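Local coordinates for protein NalP translocator (PDB 1UYN) that forms the outer-membrane beta-barrel pore of a neisserial autotransporter, through which the protease passenger domain is translocated to the cell surface, at residues Val45-Gln50 with Gln70-Ala75. Sequence-based numbering, arbitrary orientation.
Sequences VIAQTQ and QTVGIA. With CXE (pentaethylene glycol monodecyl ether), chain B.
The carboxamide of Q70 meets T49 at its OE1/NE2 end, through both OG1 and CG2, neither stacked on a face. OE1 accepts a 2.6 Å hydrogen bond from T49 OG1, which stands 26° from the carbonyl plane. T49 CG2 lies 3.5 Å from both Q70 OE1 and NE2. A bend at chi2 (-52°) turns Q70 CD toward T49, while the detergent touches Q70 CB and CG, its C3 lying 3.6 Å from CG. The same outward face carries V45, A47, V72 and I74: V45 CB meets I74 CG2, and the detergent runs past V72 and I74 on the lipid-facing side. I46/G73 and Q48/T71 are hydrogen-bonded antiparallel pairs (Q48 N to T71 O, 2.9 Å), alternating with non-hydrogen-bonded V45/I74, A47/V72 and T49/Q70; G73 N to I46 O is weak, bent to 128° at the hydrogen. On the inner face, T71 OG1 lies against Q48 CB and hydrogen-bonds a water (2.8 Å) that also reaches Q48 O weakly. I46 reaches past G73, CD1 ending 4.2 Å from A75 CB. This first hairpin of the 12-stranded translocator barrel joins strand 295-307 through backbone bonds of V45, A47 and T49, closing the barrel; strand 82-97 flanks 70-75, and helix 12-34, inside the pore, touches Q48 through A31.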
ATOM      1  N   VAL A  45       8.636  14.750 -11.255  1.00 24.08           N
ATOM      2  CA  VAL A  45       8.552  13.376 -11.725  1.00 23.71           C
ATOM      3  C   VAL A  45       9.335  12.482 -10.734  1.00 23.78           C
ATOM      4  O   VAL A  45      10.421  12.824 -10.323  1.00 22.74           O
ATOM      5  CB  VAL A  45       9.010  13.214 -13.178  1.00 22.45           C
ATOM      6  CG1 VAL A  45      10.387  13.769 -13.364  1.00 23.77           C
ATOM      7  CG2 VAL A  45       9.031  11.775 -13.545  1.00 22.76           C
ATOM      8  N   ILE A  46       8.760  11.344 -10.353  1.00 24.58           N
ATOM      9  CA  ILE A  46       9.228  10.569  -9.202  1.00 25.49           C
ATOM     10  C   ILE A  46       9.351   9.072  -9.505  1.00 24.77           C
ATOM     11  O   ILE A  46       8.405   8.459  -9.966  1.00 24.71           O
ATOM     12  CB  ILE A  46       8.271  10.770  -8.014  1.00 26.36           C
ATOM     13  CG1 ILE A  46       7.798  12.243  -7.899  1.00 29.65           C
ATOM     14  CG2 ILE A  46       8.960  10.369  -6.710  1.00 26.89           C
ATOM     15  CD1 ILE A  46       6.241  12.361  -7.879  1.00 33.02           C
ATOM     16  N   ALA A  47      10.516   8.499  -9.251  1.00 24.29           N
ATOM     17  CA  ALA A  47      10.726   7.049  -9.371  1.00 24.77           C
ATOM     18  C   ALA A  47      11.080   6.473  -8.001  1.00 25.08           C
ATOM     19  O   ALA A  47      11.965   6.998  -7.324  1.00 25.10           O
ATOM     20  CB  ALA A  47      11.862   6.763 -10.347  1.00 24.34           C
ATOM     21  N   GLN A  48      10.428   5.381  -7.622  1.00 25.59           N
ATOM     22  CA  GLN A  48      10.460   4.855  -6.252  1.00 26.06           C
ATOM     23  C   GLN A  48      10.502   3.319  -6.253  1.00 26.63           C
ATOM     24  O   GLN A  48       9.864   2.660  -7.080  1.00 25.29           O
ATOM     25  CB  GLN A  48       9.191   5.295  -5.490  1.00 26.13           C
ATOM     26  CG  GLN A  48       9.395   6.193  -4.312  1.00 28.22           C
ATOM     27  CD  GLN A  48       8.214   7.129  -4.028  1.00 31.83           C
ATOM     28  OE1 GLN A  48       7.270   6.758  -3.345  1.00 38.64           O
ATOM     29  NE2 GLN A  48       8.276   8.339  -4.544  1.00 31.56           N
ATOM     30  N   THR A  49      11.263   2.771  -5.308  1.00 27.52           N
ATOM     31  CA  THR A  49      11.106   1.385  -4.859  1.00 28.01           C
ATOM     32  C   THR A  49      10.608   1.261  -3.414  1.00 27.75           C
ATOM     33  O   THR A  49      11.252   1.742  -2.487  1.00 26.68           O
ATOM     34  CB  THR A  49      12.444   0.685  -4.957  1.00 28.13           C
ATOM     35  OG1 THR A  49      12.886   0.766  -6.304  1.00 28.86           O
ATOM     36  CG2 THR A  49      12.294  -0.821  -4.701  1.00 27.59           C
ATOM     37  N   GLN A  50       9.482   0.586  -3.225  1.00 28.28           N
ATOM     38  CA  GLN A  50       9.006   0.267  -1.879  1.00 28.86           C
ATOM     39  C   GLN A  50       9.235  -1.224  -1.645  1.00 28.48           C
ATOM     40  O   GLN A  50       8.753  -2.001  -2.418  1.00 28.93           O
ATOM     41  CB  GLN A  50       7.534   0.650  -1.746  1.00 28.89           C
ATOM     42  CG  GLN A  50       6.792   0.044  -0.553  1.00 31.70           C
ATOM     43  CD  GLN A  50       5.256   0.306  -0.612  1.00 36.05           C
ATOM     44  OE1 GLN A  50       4.447  -0.644  -0.580  1.00 39.56           O
ATOM     45  NE2 GLN A  50       4.868   1.586  -0.681  1.00 37.49           N
ATOM     46  N   GLN A  70       7.959  -1.168  -7.871  1.00 21.85           N
ATOM     47  CA  GLN A  70       8.526   0.008  -8.556  1.00 22.28           C
ATOM     48  C   GLN A  70       7.400   0.895  -9.024  1.00 21.35           C
ATOM     49  O   GLN A  70       6.401   0.413  -9.545  1.00 21.32           O
ATOM     50  CB  GLN A  70       9.399  -0.348  -9.737  1.00 22.79           C
ATOM     51  CG  GLN A  70      10.267  -1.611  -9.559  1.00 27.72           C
ATOM     52  CD  GLN A  70      11.078  -1.606  -8.303  1.00 32.27           C
ATOM     53  OE1 GLN A  70      11.970  -0.775  -8.146  1.00 37.27           O
ATOM     54  NE2 GLN A  70      10.779  -2.529  -7.399  1.00 33.75           N
ATOM     55  N   THR A  71       7.550   2.189  -8.786  1.00 20.43           N
ATOM     56  CA  THR A  71       6.566   3.162  -9.208  1.00 19.89           C
ATOM     57  C   THR A  71       7.256   4.296  -9.907  1.00 19.01           C
ATOM     58  O   THR A  71       8.323   4.732  -9.481  1.00 19.68           O
ATOM     59  CB  THR A  71       5.786   3.708  -7.984  1.00 19.69           C
ATOM     60  OG1 THR A  71       6.708   4.216  -7.001  1.00 19.89           O
ATOM     61  CG2 THR A  71       5.042   2.569  -7.279  1.00 19.80           C
ATOM     62  N   VAL A  72       6.640   4.772 -10.972  1.00 18.37           N
ATOM     63  CA  VAL A  72       6.971   6.056 -11.558  1.00 18.17           C
ATOM     64  C   VAL A  72       5.721   6.910 -11.454  1.00 18.25           C
ATOM     65  O   VAL A  72       4.618   6.399 -11.546  1.00 17.48           O
ATOM     66  CB  VAL A  72       7.432   5.917 -12.980  1.00 17.85           C
ATOM     67  CG1 VAL A  72       7.612   7.267 -13.621  1.00 19.85           C
ATOM     68  CG2 VAL A  72       8.742   5.198 -13.025  1.00 18.01           C
ATOM     69  N   GLY A  73       5.903   8.216 -11.246  1.00 18.65           N
ATOM     70  CA  GLY A  73       4.789   9.092 -10.913  1.00 18.58           C
ATOM     71  C   GLY A  73       5.077  10.557 -11.188  1.00 18.70           C
ATOM     72  O   GLY A  73       6.200  10.965 -11.262  1.00 18.39           O
ATOM     73  N   ILE A  74       4.044  11.339 -11.419  1.00 19.34           N
ATOM     74  CA  ILE A  74       4.197  12.762 -11.414  1.00 20.74           C
ATOM     75  C   ILE A  74       3.292  13.377 -10.401  1.00 20.97           C
ATOM     76  O   ILE A  74       2.261  12.806 -10.067  1.00 20.44           O
ATOM     77  CB  ILE A  74       3.939  13.382 -12.792  1.00 21.10           C
ATOM     78  CG1 ILE A  74       2.503  13.131 -13.219  1.00 21.65           C
ATOM     79  CG2 ILE A  74       4.970  12.851 -13.800  1.00 21.73           C
ATOM     80  CD1 ILE A  74       2.264  13.464 -14.624  1.00 22.75           C
ATOM     81  N   ALA A  75       3.713  14.544  -9.915  1.00 21.72           N
ATOM     82  CA  ALA A  75       2.850  15.411  -9.129  1.00 22.72           C
ATOM     83  C   ALA A  75       3.035  16.856  -9.520  1.00 23.22           C
ATOM     84  O   ALA A  75       4.096  17.236  -9.919  1.00 23.05           O
ATOM     85  CB  ALA A  75       3.127  15.222  -7.648  1.00 22.93           C
TER
HETATM   86  C1  CXE B2085       8.890  -5.134 -10.192  0.50 64.07           C
HETATM   87  C2  CXE B2085       9.532  -4.771 -11.521  0.50 63.99           C
HETATM   88  C3  CXE B2085       8.829  -3.617 -12.240  1.00 62.77           C
HETATM   89  C4  CXE B2085       9.776  -2.809 -13.131  1.00 61.59           C
HETATM   90  C5  CXE B2085       9.020  -1.754 -13.940  1.00 60.94           C
HETATM   91  C6  CXE B2085       9.105  -0.307 -13.420  1.00 59.54           C
HETATM   92  C7  CXE B2085       7.725   0.361 -13.210  1.00 58.42           C
HETATM   93  C8  CXE B2085       7.568   1.685 -13.967  1.00 57.36           C
HETATM   94  C9  CXE B2085       6.165   2.009 -14.526  1.00 56.10           C
HETATM   95  C10 CXE B2085       6.229   2.483 -15.994  1.00 54.95           C
HETATM   96  O11 CXE B2085       5.383   3.592 -16.318  1.00 52.40           O
HETATM   97  C12 CXE B2085       5.976   4.845 -15.979  1.00 53.43           C
HETATM   98  C13 CXE B2085       5.058   6.042 -16.250  1.00 54.70           C
HETATM   99  O14 CXE B2085       4.115   6.414 -15.193  1.00 55.07           O
HETATM  100  C15 CXE B2085       3.746   7.819 -15.251  1.00 53.86           C
HETATM  101  C16 CXE B2085       2.406   8.189 -14.600  1.00 52.65           C
HETATM  102  O17 CXE B2085       1.418   8.605 -15.553  1.00 50.61           O
HETATM  103  C18 CXE B2085       1.345  10.013 -15.801  1.00 50.27           C
HETATM  104  C19 CXE B2085       0.189  10.327 -16.754  1.00 49.56           C
HETATM  105  O20 CXE B2085       0.145  11.724 -17.112  1.00 49.26           O
HETATM  106  C21 CXE B2085      -1.127  12.113 -17.654  1.00 48.64           C
HETATM  107  C22 CXE B2085      -1.014  13.180 -18.738  1.00 47.47           C
HETATM  108  O23 CXE B2085      -1.363  14.459 -18.207  1.00 46.66           O
HETATM  109  C24 CXE B2085      -2.545  15.092 -18.713  1.00 46.17           C
HETATM  110  C25 CXE B2085      -2.777  16.468 -18.068  1.00 45.42           C
HETATM  111  O26 CXE B2085      -3.774  16.397 -17.051  1.00 43.34           O
HETATM  112  O   HOH W   1       7.132   2.261  -5.097  1.00 28.29           O